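PDB 3ZUC: cellulosomal scaffoldin from Acetivibrio cellulolyticus, which binds crystalline cellulose through this family 3b carbohydrate-binding module, one domain of a longer cellulosome scaffoldin that probably also has cellulase activity. Local coordinates for residues A[55-60]-A[87-92]; A[23-28]-A[131-136]; A[62-67]-A[93-98]. All blocks are in the same frame, centred on the assembly; numbering follows the deposited sequence.

Interaction 1 (A[55-60]-A[87-92])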
# COMPACT_ATOMS: atom_id res chain seq x y z
N GLN A 55 -14.95 -5.01 -1.31
CA GLN A 55 -13.65 -5.29 -1.88
C GLN A 55 -12.87 -6.20 -0.95
O GLN A 55 -13.07 -6.20 0.26
CB GLN A 55 -12.88 -3.99 -2.11
CG GLN A 55 -13.52 -3.17 -3.24
CD GLN A 55 -13.06 -1.73 -3.20
OE1 GLN A 55 -13.47 -0.97 -2.29
NE2 GLN A 55 -12.23 -1.34 -4.11
N THR A 56 -11.96 -6.96 -1.55
CA THR A 56 -11.06 -7.85 -0.83
C THR A 56 -9.64 -7.58 -1.29
O THR A 56 -9.39 -7.44 -2.49
CB THR A 56 -11.41 -9.32 -1.11
OG1 THR A 56 -12.77 -9.56 -0.75
CG2 THR A 56 -10.52 -10.25 -0.31
N PHE A 57 -8.73 -7.53 -0.32
CA PHE A 57 -7.29 -7.50 -0.56
C PHE A 57 -6.70 -8.88 -0.26
O PHE A 57 -7.00 -9.48 0.76
CB PHE A 57 -6.65 -6.46 0.36
CG PHE A 57 -5.13 -6.44 0.30
CD1 PHE A 57 -4.47 -5.81 -0.72
CD2 PHE A 57 -4.38 -7.09 1.26
CE1 PHE A 57 -3.09 -5.78 -0.76
CE2 PHE A 57 -2.98 -7.06 1.21
CZ PHE A 57 -2.35 -6.42 0.19
N TRP A 58 -5.80 -9.30 -1.14
CA TRP A 58 -4.99 -10.48 -0.93
C TRP A 58 -3.52 -10.08 -1.00
O TRP A 58 -3.11 -9.42 -1.94
CB TRP A 58 -5.27 -11.53 -2.01
CG TRP A 58 -6.70 -11.95 -2.11
CD1 TRP A 58 -7.34 -12.93 -1.41
CD2 TRP A 58 -7.68 -11.41 -3.01
NE1 TRP A 58 -8.67 -13.02 -1.81
CE2 TRP A 58 -8.89 -12.09 -2.78
CE3 TRP A 58 -7.66 -10.40 -3.96
CZ2 TRP A 58 -10.06 -11.80 -3.50
CZ3 TRP A 58 -8.82 -10.11 -4.66
CH2 TRP A 58 -10.00 -10.80 -4.42
N CYS A 59 -2.73 -10.51 -0.03
CA CYS A 59 -1.28 -10.45 -0.17
C CYS A 59 -0.85 -11.78 -0.76
O CYS A 59 -1.05 -12.83 -0.14
CB CYS A 59 -0.61 -10.20 1.17
SG CYS A 59 1.21 -10.17 1.01
N ASP A 60 -0.32 -11.75 -1.97
CA ASP A 60 0.15 -12.96 -2.62
C ASP A 60 1.52 -13.37 -2.14
O ASP A 60 1.82 -14.57 -2.06
CB ASP A 60 0.12 -12.79 -4.12
CG ASP A 60 -1.27 -12.58 -4.65
OD1 ASP A 60 -2.23 -13.22 -4.17
OD2 ASP A 60 -1.42 -11.75 -5.56
N LEU A 87 -7.16 1.75 0.48
CA LEU A 87 -6.73 0.48 1.04
C LEU A 87 -5.76 0.78 2.16
O LEU A 87 -4.81 1.54 1.97
CB LEU A 87 -6.02 -0.32 -0.05
CG LEU A 87 -5.21 -1.53 0.41
CD1 LEU A 87 -6.07 -2.63 0.97
CD2 LEU A 87 -4.32 -2.02 -0.71
N GLU A 88 -5.96 0.15 3.32
CA GLU A 88 -5.01 0.19 4.42
C GLU A 88 -4.47 -1.22 4.65
O GLU A 88 -5.24 -2.14 4.94
CB GLU A 88 -5.66 0.72 5.70
CG GLU A 88 -4.70 0.77 6.87
CD GLU A 88 -5.27 1.57 8.03
OE1 GLU A 88 -5.25 2.81 8.00
OE2 GLU A 88 -5.79 0.94 8.97
N ILE A 89 -3.16 -1.37 4.48
CA ILE A 89 -2.46 -2.62 4.71
C ILE A 89 -1.84 -2.59 6.10
O ILE A 89 -1.23 -1.60 6.49
CB ILE A 89 -1.38 -2.84 3.64
CG1 ILE A 89 -2.00 -2.96 2.26
CG2 ILE A 89 -0.53 -4.06 3.96
CD1 ILE A 89 -1.00 -2.92 1.13
N ALA A 90 -1.99 -3.71 6.82
CA ALA A 90 -1.45 -3.89 8.16
C ALA A 90 -0.69 -5.22 8.22
O ALA A 90 -0.90 -6.14 7.42
CB ALA A 90 -2.57 -3.90 9.18
N PHE A 91 0.18 -5.30 9.21
CA PHE A 91 1.02 -6.46 9.49
C PHE A 91 0.70 -7.00 10.88
O PHE A 91 0.59 -6.23 11.83
CB PHE A 91 2.50 -6.07 9.51
CG PHE A 91 3.02 -5.57 8.19
CD1 PHE A 91 2.96 -4.23 7.87
CD2 PHE A 91 3.60 -6.44 7.28
CE1 PHE A 91 3.45 -3.77 6.67
CE2 PHE A 91 4.09 -5.99 6.08
CZ PHE A 91 4.02 -4.66 5.77
N SER A 92 0.60 -8.32 11.01
CA SER A 92 0.42 -8.93 12.31
C SER A 92 1.73 -9.00 13.09
O SER A 92 2.81 -8.81 12.53
CB SER A 92 -0.11 -10.34 12.13
OG SER A 92 0.95 -11.13 11.63

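Interaction 2 (A[23-28]-A[131-136])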
# COMPACT_ATOMS: atom_id res chain seq x y z
N TYR A 23 -3.16 -3.78 -8.41
CA TYR A 23 -2.00 -4.65 -8.12
C TYR A 23 -0.86 -3.89 -7.43
O TYR A 23 0.22 -3.72 -7.98
CB TYR A 23 -1.46 -5.23 -9.43
CG TYR A 23 -2.41 -6.07 -10.26
CD1 TYR A 23 -3.33 -5.51 -11.13
CD2 TYR A 23 -2.31 -7.46 -10.25
CE1 TYR A 23 -4.14 -6.30 -11.95
CE2 TYR A 23 -3.11 -8.24 -11.03
CZ TYR A 23 -4.03 -7.67 -11.89
OH TYR A 23 -4.79 -8.49 -12.67
N PRO A 24 -1.07 -3.43 -6.19
CA PRO A 24 -0.03 -2.67 -5.53
C PRO A 24 1.17 -3.52 -5.13
O PRO A 24 1.00 -4.60 -4.57
CB PRO A 24 -0.75 -2.15 -4.27
CG PRO A 24 -1.80 -3.18 -4.01
CD PRO A 24 -2.27 -3.58 -5.36
N LYS A 25 2.37 -3.00 -5.38
CA LYS A 25 3.61 -3.61 -4.93
C LYS A 25 4.43 -2.57 -4.19
O LYS A 25 4.79 -1.54 -4.77
CB LYS A 25 4.43 -4.14 -6.14
CG LYS A 25 3.81 -5.33 -6.77
CD LYS A 25 4.66 -5.93 -7.84
CE LYS A 25 5.98 -6.47 -7.34
NZ LYS A 25 6.47 -7.60 -8.22
N PHE A 26 4.74 -2.85 -2.93
CA PHE A 26 5.54 -1.97 -2.11
C PHE A 26 6.88 -2.63 -1.81
O PHE A 26 6.96 -3.84 -1.61
CB PHE A 26 4.87 -1.73 -0.75
CG PHE A 26 3.61 -0.91 -0.78
CD1 PHE A 26 2.39 -1.47 -1.04
CD2 PHE A 26 3.67 0.44 -0.48
CE1 PHE A 26 1.23 -0.64 -1.01
CE2 PHE A 26 2.54 1.23 -0.44
CZ PHE A 26 1.35 0.70 -0.71
N ARG A 27 7.93 -1.82 -1.69
CA ARG A 27 9.19 -2.26 -1.11
C ARG A 27 9.50 -1.32 0.04
O ARG A 27 9.56 -0.10 -0.15
CB ARG A 27 10.33 -2.28 -2.13
CG ARG A 27 11.65 -2.78 -1.50
CD ARG A 27 12.64 -3.26 -2.53
NE ARG A 27 13.09 -2.17 -3.37
CZ ARG A 27 13.76 -2.35 -4.50
NH1 ARG A 27 14.03 -3.57 -4.93
NH2 ARG A 27 14.15 -1.29 -5.19
N LEU A 28 9.66 -1.90 1.21
CA LEU A 28 9.90 -1.16 2.44
C LEU A 28 11.33 -1.41 2.88
O LEU A 28 11.73 -2.56 3.03
CB LEU A 28 8.96 -1.63 3.54
CG LEU A 28 7.48 -1.67 3.17
CD1 LEU A 28 6.68 -2.15 4.37
CD2 LEU A 28 6.96 -0.34 2.61
N THR A 131 7.87 0.51 -14.00
CA THR A 131 7.93 -0.93 -14.21
C THR A 131 8.76 -1.60 -13.11
O THR A 131 8.93 -2.81 -13.14
CB THR A 131 8.50 -1.25 -15.58
OG1 THR A 131 9.81 -0.69 -15.67
CG2 THR A 131 7.61 -0.70 -16.70
N THR A 132 9.30 -0.80 -12.20
CA THR A 132 10.20 -1.20 -11.12
C THR A 132 9.84 -0.35 -9.94
O THR A 132 9.26 0.71 -10.10
CB THR A 132 11.78 -0.95 -11.48
OG1 THR A 132 12.03 0.46 -11.67
CG2 THR A 132 12.19 -1.69 -12.71
N TYR A 133 10.27 -0.77 -8.76
CA TYR A 133 10.11 0.04 -7.57
C TYR A 133 10.69 1.45 -7.75
O TYR A 133 11.82 1.62 -8.19
CB TYR A 133 10.78 -0.64 -6.40
CG TYR A 133 10.03 -1.88 -5.96
CD1 TYR A 133 8.76 -1.77 -5.43
CD2 TYR A 133 10.58 -3.15 -6.08
CE1 TYR A 133 8.06 -2.87 -5.06
CE2 TYR A 133 9.88 -4.27 -5.69
CZ TYR A 133 8.60 -4.12 -5.17
OH TYR A 133 7.84 -5.20 -4.78
N THR A 134 9.91 2.42 -7.28
CA THR A 134 10.27 3.81 -7.39
C THR A 134 9.80 4.56 -6.16
O THR A 134 8.77 4.22 -5.58
CB THR A 134 9.66 4.36 -8.67
OG1 THR A 134 10.00 3.48 -9.72
CG2 THR A 134 10.21 5.74 -9.00
N SER A 135 10.57 5.56 -5.73
CA SER A 135 10.21 6.33 -4.57
C SER A 135 8.99 7.19 -4.92
O SER A 135 9.01 8.06 -5.80
CB SER A 135 11.40 7.13 -4.07
OG SER A 135 12.47 6.25 -3.71
N TRP A 136 7.91 6.91 -4.22
CA TRP A 136 6.58 7.34 -4.62
C TRP A 136 5.88 7.96 -3.44
O TRP A 136 5.53 7.28 -2.48
CB TRP A 136 5.81 6.12 -5.14
CG TRP A 136 4.52 6.37 -5.85
CD1 TRP A 136 3.33 5.78 -5.54
CD2 TRP A 136 4.30 7.15 -7.02
NE1 TRP A 136 2.38 6.15 -6.45
CE2 TRP A 136 2.94 6.99 -7.37
CE3 TRP A 136 5.11 7.94 -7.85
CZ2 TRP A 136 2.37 7.61 -8.46
CZ3 TRP A 136 4.54 8.56 -8.94
CH2 TRP A 136 3.18 8.39 -9.23

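Interaction 3 (A[62-67]-A[93-98])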
# COMPACT_ATOMS: atom_id res chain seq x y z
N SER A 62 4.93 -11.93 0.52
CA SER A 62 5.85 -11.07 1.22
C SER A 62 6.82 -11.98 1.96
O SER A 62 6.40 -13.00 2.50
CB SER A 62 5.15 -10.19 2.25
OG SER A 62 6.06 -9.34 2.91
N PRO A 63 8.10 -11.58 2.08
CA PRO A 63 9.02 -12.38 2.89
C PRO A 63 8.56 -12.60 4.34
O PRO A 63 8.97 -13.56 4.99
CB PRO A 63 10.32 -11.56 2.84
CG PRO A 63 10.24 -10.77 1.60
CD PRO A 63 8.80 -10.47 1.39
N VAL A 64 7.74 -11.70 4.87
CA VAL A 64 7.30 -11.84 6.25
C VAL A 64 6.19 -12.87 6.41
O VAL A 64 5.77 -13.14 7.53
CB VAL A 64 6.87 -10.50 6.87
CG1 VAL A 64 7.98 -9.50 6.73
CG2 VAL A 64 5.56 -10.00 6.23
N GLY A 65 5.70 -13.42 5.29
CA GLY A 65 4.62 -14.39 5.30
C GLY A 65 3.34 -13.70 4.90
O GLY A 65 2.85 -12.82 5.61
N SER A 66 2.82 -14.06 3.73
CA SER A 66 1.68 -13.35 3.18
C SER A 66 0.47 -13.36 4.10
O SER A 66 -0.31 -12.41 4.10
CB SER A 66 1.32 -13.89 1.80
OG SER A 66 0.83 -15.19 1.89
N SER A 67 0.30 -14.41 4.90
CA SER A 67 -0.85 -14.47 5.80
C SER A 67 -0.77 -13.43 6.92
O SER A 67 -1.78 -13.17 7.58
CB SER A 67 -1.01 -15.87 6.43
OG SER A 67 0.05 -16.16 7.29
N SER A 93 1.65 -9.33 14.37
CA SER A 93 2.84 -9.49 15.19
C SER A 93 3.77 -10.61 14.69
O SER A 93 4.98 -10.56 14.92
CB SER A 93 2.45 -9.76 16.64
OG SER A 93 1.75 -10.98 16.73
N ALA A 94 3.22 -11.61 14.01
CA ALA A 94 4.03 -12.69 13.46
C ALA A 94 4.90 -12.24 12.28
O ALA A 94 5.86 -12.93 11.93
CB ALA A 94 3.16 -13.88 13.08
N ALA A 95 4.59 -11.09 11.68
CA ALA A 95 5.45 -10.55 10.64
C ALA A 95 6.84 -10.20 11.18
O ALA A 95 7.79 -10.10 10.41
CB ALA A 95 4.83 -9.32 10.02
N GLY A 96 6.97 -9.99 12.49
CA GLY A 96 8.26 -9.73 13.10
C GLY A 96 8.79 -8.34 12.84
O GLY A 96 8.04 -7.38 12.68
N THR A 97 10.12 -8.24 12.83
CA THR A 97 10.81 -6.98 12.69
C THR A 97 11.54 -6.87 11.37
O THR A 97 11.91 -7.87 10.76
CB THR A 97 11.85 -6.80 13.80
OG1 THR A 97 12.83 -7.86 13.71
CG2 THR A 97 11.18 -6.84 15.14
N LEU A 98 11.75 -5.63 10.96
CA LEU A 98 12.52 -5.33 9.77
C LEU A 98 13.88 -4.82 10.23
O LEU A 98 13.97 -3.75 10.86
CB LEU A 98 11.80 -4.28 8.92
CG LEU A 98 12.48 -3.91 7.60
CD1 LEU A 98 12.57 -5.09 6.65
CD2 LEU A 98 11.73 -2.77 6.94
O HOH W 1 7.35 -13.77 9.73

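Interaction 1 (A[55-60]-A[87-92])
Phe57 packs on Leu87 and Ile89 in a buried, wholly apolar contact between the two sheets of the module. Strand 55-61 forms an outer edge of one sheet. Strand 83-91 runs inside the other. The CA atoms of Phe57 and Leu87 are 8.2 Å apart, so side chains alone bridge the gap. Phe57 CG is anti to the backbone N (chi1 174°), which carries the ring off its own strand and into the interior. The ring meets its two partners along one flank. Leu87 reaches it with both methyls. Leu87 CD1 lies 3.9 Å from Phe57 CB, near the root of the ring. Leu87 CD2 comes obliquely and closes to 3.8 Å from Phe57 CD1. Ile89 takes the far end. Ile89 CD1 is 3.9 Å from Phe57 CZ, and Ile89 CG1 lies over a face of the Phe57 ring, 4.0 Å above the plane and shifted toward the rim. Both aliphatic side chains cross the aromatic one at about a right angle. This is the face-to-face packing of a beta sandwich, here the jelly-roll sandwich of family 3 carbohydrate-binding modules, whose core is filled by residues pointing inward from both sheets. Other core residues extend the cluster. Leu87 also touches Phe110 and Phe73, and Ile89 also touches Leu43 and Val69. The backbone of strand 55-61 is bonded to strand 102-112 in its own sheet, at Thr56 with Ala111 and Trp58 with Arg109. The bound calcium ion is about 12 Å from the side chain of Leu87, too far for this contact to form part of its site.

Interaction 2 (A[23-28]-A[131-136])
Tyr133 is the one residue of 131-136 that touches strand 24-30, lying across Lys25, Phe26 and Arg27. Thr132 O accepts a hydrogen bond from Thr134 OG1 at 2.9 Å, which ties the chain on both sides of Tyr133. Tyr133 CB comes first, 3.6 Å from Arg27 NH2 and over a face of the guanidinium. The ring follows. Tyr133 CD2 sits over the centre of the Arg27 guanidinium, 3.6 Å above its plane. The two planes are 37° apart, so the groups are tilted and do not stack flat. Nearer the strand, Arg27 CB makes a CH-pi contact, 3.7 Å from the centroid of the Tyr133 ring and 9° off its normal. A bend at chi3 (66°) turns the Arg27 guanidinium back along the ring. Tyr133 CE1 then meets the peptide at Phe26 C, at 3.5 Å. At the ring's end, Tyr133 OH lies 3.4 Å from Lys25 CE and is hydrogen-bonded to Glu105. The charged ends are held outside the pair: Arg27 NE by a salt bridge to Glu9, and Lys25 NZ by Gln107. Further along, Trp136 turns to Phe10 instead. Tyr133 thus covers the outer face of the sheet holding strands 6-12 and 24-30 in the jelly-roll beta sandwich.

Interaction 3 (A[62-67]-A[93-98])
A type I beta turn, Ser62 to Gly65, faces the short 3-10 segment 93-95, and Val64 and Ala95 meet between them. Their CA atoms are 4.9 Å apart, so the two segments lie close together. Val64 CG2 is 3.9 Å from Ala95 CB, a methyl against a methyl. Val64 CB and CG1 also lie near Ala95 O, with Val64 CB 3.7 Å from Ala95 O. The Val64 rotamer (chi1 -55°) sets CG2 against the Ala95 methyl and CG1 near the Ala95 carbonyl oxygen. Polar bridging is left to one water. It donates to Val64 O and to Ala94 O, at 2.8 Å from each, and ties together two carbonyls that could not bond to each other. Val64 O also accepts from Asn68 ND2, so this oxygen is gripped twice. The contact joins connections of the jelly-roll sandwich, and its centre is about 15 Å from the centre of the chain. Segment 62-67 lies between strands 55-61 and 69-80. Segment 93-98 follows strand 83-91 and runs into the short strand 97-98. Each segment is shaped by its own backbone. Gly65 N bonds to Ser62 O at 2.9 Å to close the beta turn. Ser62 OG adds a weak ST-turn bond from Val64 N, at 3.5 Å, and is also tied to Glu105 O. In the partner segment Gly96 N bonds to Ser93 O at 3.2 Å. Gly65 and Gly96 both have positive phi, 102° and 75°, which suits glycine. At the backbone angles of Gly65 a CB would press on the carbonyl O of Val64. Val64 also packs on Leu38 and Ile104.

Interaction 1 is core, interaction 2 covers an outer surface, and interaction 3 joins loops far from the centre. Interactions 1 and 2 reach the same sheet and use its two sides. Inward residues of strand 24-30 continue the core of interaction 1, with Phe26 CE1 3.8 Å from Ile89 CD1. Interaction 3 follows directly on the strands of interaction 1: 62-67 comes just after 55-60, and 93-98 just after 87-92. The chemistry changes with place. The core pair is purely apolar. The surface pair sets an aromatic ring against charged side chains. The loop pair combines a small methyl contact with a water bridge between carbonyls.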